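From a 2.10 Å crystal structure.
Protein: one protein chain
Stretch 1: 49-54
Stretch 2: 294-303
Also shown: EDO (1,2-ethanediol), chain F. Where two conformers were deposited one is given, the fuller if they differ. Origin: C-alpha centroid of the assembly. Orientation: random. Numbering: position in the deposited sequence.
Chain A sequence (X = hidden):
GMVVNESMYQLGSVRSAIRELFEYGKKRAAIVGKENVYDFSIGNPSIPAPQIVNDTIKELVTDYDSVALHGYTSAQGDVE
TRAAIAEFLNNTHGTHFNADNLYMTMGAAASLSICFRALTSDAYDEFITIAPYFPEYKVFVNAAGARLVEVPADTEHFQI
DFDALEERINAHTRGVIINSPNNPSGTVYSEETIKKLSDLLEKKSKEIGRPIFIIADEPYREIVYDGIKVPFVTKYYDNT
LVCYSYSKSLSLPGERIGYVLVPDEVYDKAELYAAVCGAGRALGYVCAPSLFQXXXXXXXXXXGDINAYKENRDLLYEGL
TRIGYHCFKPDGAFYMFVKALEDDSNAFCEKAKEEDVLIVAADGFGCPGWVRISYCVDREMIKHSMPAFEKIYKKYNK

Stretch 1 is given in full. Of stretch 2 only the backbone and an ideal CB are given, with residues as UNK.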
# COMPACT_ATOMS: atom_id res chain seq x y z
N ALA A 49 16.46 -6.36 -14.05
CA ALA A 49 16.93 -6.67 -12.70
C ALA A 49 18.16 -7.58 -12.81
O ALA A 49 18.27 -8.33 -13.80
CB ALA A 49 15.82 -7.39 -11.89
N PRO A 50 19.08 -7.53 -11.83
CA PRO A 50 20.20 -8.48 -11.86
C PRO A 50 19.64 -9.91 -11.72
O PRO A 50 18.60 -10.10 -11.06
CB PRO A 50 21.02 -8.10 -10.61
CG PRO A 50 20.05 -7.47 -9.74
CD PRO A 50 19.16 -6.69 -10.63
N GLN A 51 20.33 -10.88 -12.29
CA GLN A 51 19.83 -12.26 -12.32
C GLN A 51 19.52 -12.87 -10.94
O GLN A 51 18.65 -13.73 -10.84
CB GLN A 51 20.73 -13.17 -13.18
CG GLN A 51 20.07 -14.49 -13.61
CD GLN A 51 18.73 -14.30 -14.35
OE1 GLN A 51 18.64 -13.54 -15.32
NE2 GLN A 51 17.70 -14.98 -13.88
N ILE A 52 20.19 -12.40 -9.88
CA ILE A 52 19.94 -12.85 -8.49
C ILE A 52 18.45 -12.69 -8.05
O ILE A 52 17.97 -13.50 -7.28
CB ILE A 52 20.94 -12.19 -7.48
CG1 ILE A 52 20.88 -12.81 -6.07
CG2 ILE A 52 20.71 -10.67 -7.41
CD1 ILE A 52 21.10 -14.29 -6.01
N VAL A 53 17.75 -11.67 -8.57
CA VAL A 53 16.32 -11.44 -8.29
C VAL A 53 15.46 -12.62 -8.74
O VAL A 53 14.86 -13.30 -7.90
CB VAL A 53 15.81 -10.09 -8.91
CG1 VAL A 53 14.27 -9.93 -8.78
CG2 VAL A 53 16.54 -8.90 -8.26
N ASN A 54 15.43 -12.88 -10.05
CA ASN A 54 14.64 -13.98 -10.64
C ASN A 54 15.08 -15.36 -10.14
O ASN A 54 14.23 -16.21 -9.86
CB ASN A 54 14.64 -13.91 -12.18
CG ASN A 54 13.71 -12.81 -12.74
OD1 ASN A 54 12.94 -12.15 -12.01
ND2 ASN A 54 13.78 -12.61 -14.04
N UNK A 294 11.52 -11.63 1.61
CA UNK A 294 12.39 -12.79 1.72
C UNK A 294 13.48 -12.78 0.64
O UNK A 294 14.63 -13.12 0.91
CB UNK A 294 11.56 -14.07 1.62
N UNK A 295 13.12 -12.32 -0.57
CA UNK A 295 14.06 -12.20 -1.69
C UNK A 295 15.17 -11.16 -1.42
O UNK A 295 16.34 -11.39 -1.76
CB UNK A 295 13.30 -11.82 -2.96
N UNK A 296 14.79 -10.01 -0.84
CA UNK A 296 15.73 -8.90 -0.53
C UNK A 296 16.89 -9.32 0.40
O UNK A 296 17.99 -8.75 0.30
CB UNK A 296 14.96 -7.75 0.12
N UNK A 297 16.66 -10.32 1.26
CA UNK A 297 17.67 -10.87 2.16
C UNK A 297 18.95 -11.29 1.40
O UNK A 297 20.05 -11.06 1.90
CB UNK A 297 17.09 -12.07 2.92
N UNK A 298 18.76 -11.85 0.20
CA UNK A 298 19.84 -12.32 -0.66
C UNK A 298 20.33 -11.36 -1.77
O UNK A 298 21.23 -11.74 -2.55
CB UNK A 298 19.38 -13.62 -1.32
N UNK A 299 19.78 -10.14 -1.81
CA UNK A 299 20.08 -9.13 -2.84
C UNK A 299 20.67 -7.81 -2.33
O UNK A 299 20.63 -6.79 -3.02
CB UNK A 299 18.80 -8.82 -3.61
N UNK A 300 21.26 -7.85 -1.14
CA UNK A 300 21.86 -6.65 -0.53
C UNK A 300 23.13 -6.35 -1.29
O UNK A 300 23.96 -7.22 -1.43
CB UNK A 300 22.14 -6.84 0.96
N UNK A 301 23.25 -5.13 -1.82
CA UNK A 301 24.40 -4.71 -2.62
C UNK A 301 24.19 -4.91 -4.12
O UNK A 301 24.82 -4.21 -4.91
CB UNK A 301 25.65 -5.48 -2.17
N UNK A 302 23.29 -5.82 -4.51
CA UNK A 302 23.03 -6.13 -5.90
C UNK A 302 22.34 -4.98 -6.62
O UNK A 302 21.47 -4.30 -6.05
CB UNK A 302 22.18 -7.40 -6.00
N UNK A 303 22.77 -4.73 -7.85
CA UNK A 303 22.17 -3.73 -8.71
C UNK A 303 22.19 -4.22 -10.16
O UNK A 303 22.97 -5.13 -10.50
CB UNK A 303 22.90 -2.39 -8.58
C1 EDO F . 20.88 -1.97 -2.11
O1 EDO F . 20.95 -3.32 -1.65
C2 EDO F . 22.12 -1.71 -2.94
O2 EDO F . 21.97 -2.30 -4.23

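Stretch 1 offers stretch 2 an almost wholly apolar surface: the ring of Pro-50, the branched side chain of Ile-52 and the methyls of Val-53. No hydrogen bond crosses between the stretches, so shape and hydrophobicity are the main guides to what fits.

Position 294 lies on a helix with nothing of stretch 1 within 5.5 Å of its ideal CB. Almost any helix-tolerant residue would serve; the deposited one is Lys-294, whose NZ is hydrogen-bonded elsewhere in the structure.

Position 295 is different. Its CA-to-CB bond points toward stretch 1, yet the ideal CB is still 5.4 Å from Val-53 O. A long, flexible apolar chain could cross that gap, and leucine or methionine would suit. The residue is Met-295, present as selenomethionine. Its CG comes within 4.1 Å of Val-53 O, while SE reaches 4.3 Å from Val-53 CG2, so the chain packs along both backbone and side chain of the valine.

At 296 and 297 the ideal CB again finds nothing of stretch 1 nearby, and this contact sets little preference. They hold Ile-296 and Val-297. The first opens a type I turn that ends at 299, closed by a backbone hydrogen bond from the N of 299 to Ile-296 O (3.1 Å).

Position 298 points its CB toward stretch 1, 5.0 Å from Ile-52 CD1. A modest apolar group could pack there, and a long polar chain could equally turn off into open space. Lys-298 does the latter: its CB points toward stretch 1, but no side-chain atom comes nearer than 5.1 Å, the distance from its CB to Ile-52 CD1, and its end leads away. The closest contact is made by its backbone, with Lys-298 O 3.7 Å from Ile-52 CG1.

Position 299 faces the groove between two side chains, its ideal CB 4.6 Å from Ile-52 CG2 and 5.2 Å from Val-53 CG2. A small or medium apolar residue, such as alanine, valine or cysteine, is a natural choice. In Cys-299, chi1 in the m well brings SG to 3.9 Å from Ile-52 CG2 and 4.4 Å from Val-53 CG2, so one sulfur touches both.

Position 300 is out of reach of stretch 1, leaving many residues possible. Gln-300 folds back on its own stretch, donating from NE2 to Ile-296 O (2.8 Å).

Position 301 has phi/psi of 94/-24, where a CB would be jammed against the preceding carbonyl oxygen. That alone calls for glycine, and Gly-301 is found within a type II turn running from Cys-299 to 302. Its N donates to O1 of the ethanediol (2.9 Å).

Position 302 points straight at stretch 1, with its ideal CB 3.9 Å from Ile-52 CG2 and 4.3 Å from Pro-50 CG. With contact already made at CB, a small apolar group suffices. Ala-302 supplies it, its methyl carbon CB lying 3.8 Å from Ile-52 CG2.

Position 303 turns its CB away, so many side chains are possible. Thr-303 meets stretch 1 through its backbone, O lying 3.6 Å from Pro-50 CB.

Stretch 2 294-303: KMIVKCQGAT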
# COMPACT_ATOMS: atom_id res chain seq x y z
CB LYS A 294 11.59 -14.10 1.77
CG LYS A 294 10.61 -14.12 2.99
CD LYS A 294 9.89 -15.43 3.17
CE LYS A 294 8.56 -15.28 3.89
NZ LYS A 294 8.56 -14.43 5.12
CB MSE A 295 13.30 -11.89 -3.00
CG MSE A 295 14.14 -11.58 -4.25
SE MSE A 295 14.78 -9.74 -4.41
CE MSE A 295 13.11 -8.81 -4.49
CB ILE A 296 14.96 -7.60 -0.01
CG1 ILE A 296 14.64 -6.63 -1.17
CG2 ILE A 296 15.74 -6.78 0.99
CD1 ILE A 296 13.40 -6.91 -1.86
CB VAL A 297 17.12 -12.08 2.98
CG1 VAL A 297 18.21 -12.77 3.85
CG2 VAL A 297 15.96 -11.64 3.85
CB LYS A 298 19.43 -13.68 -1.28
CG LYS A 298 18.97 -14.68 -0.20
CD LYS A 298 19.18 -16.13 -0.58
CE LYS A 298 18.85 -17.07 0.60
NZ LYS A 298 19.71 -16.84 1.82
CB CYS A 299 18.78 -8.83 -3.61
SG CYS A 299 18.18 -10.26 -4.44
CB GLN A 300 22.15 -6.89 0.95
CG GLN A 300 20.91 -7.14 1.78
CD GLN A 300 19.97 -5.98 1.73
OE1 GLN A 300 20.38 -4.84 1.98
NE2 GLN A 300 18.73 -6.23 1.33
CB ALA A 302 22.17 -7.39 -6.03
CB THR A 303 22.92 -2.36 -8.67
OG1 THR A 303 24.28 -2.55 -9.08
CG2 THR A 303 22.90 -1.73 -7.28
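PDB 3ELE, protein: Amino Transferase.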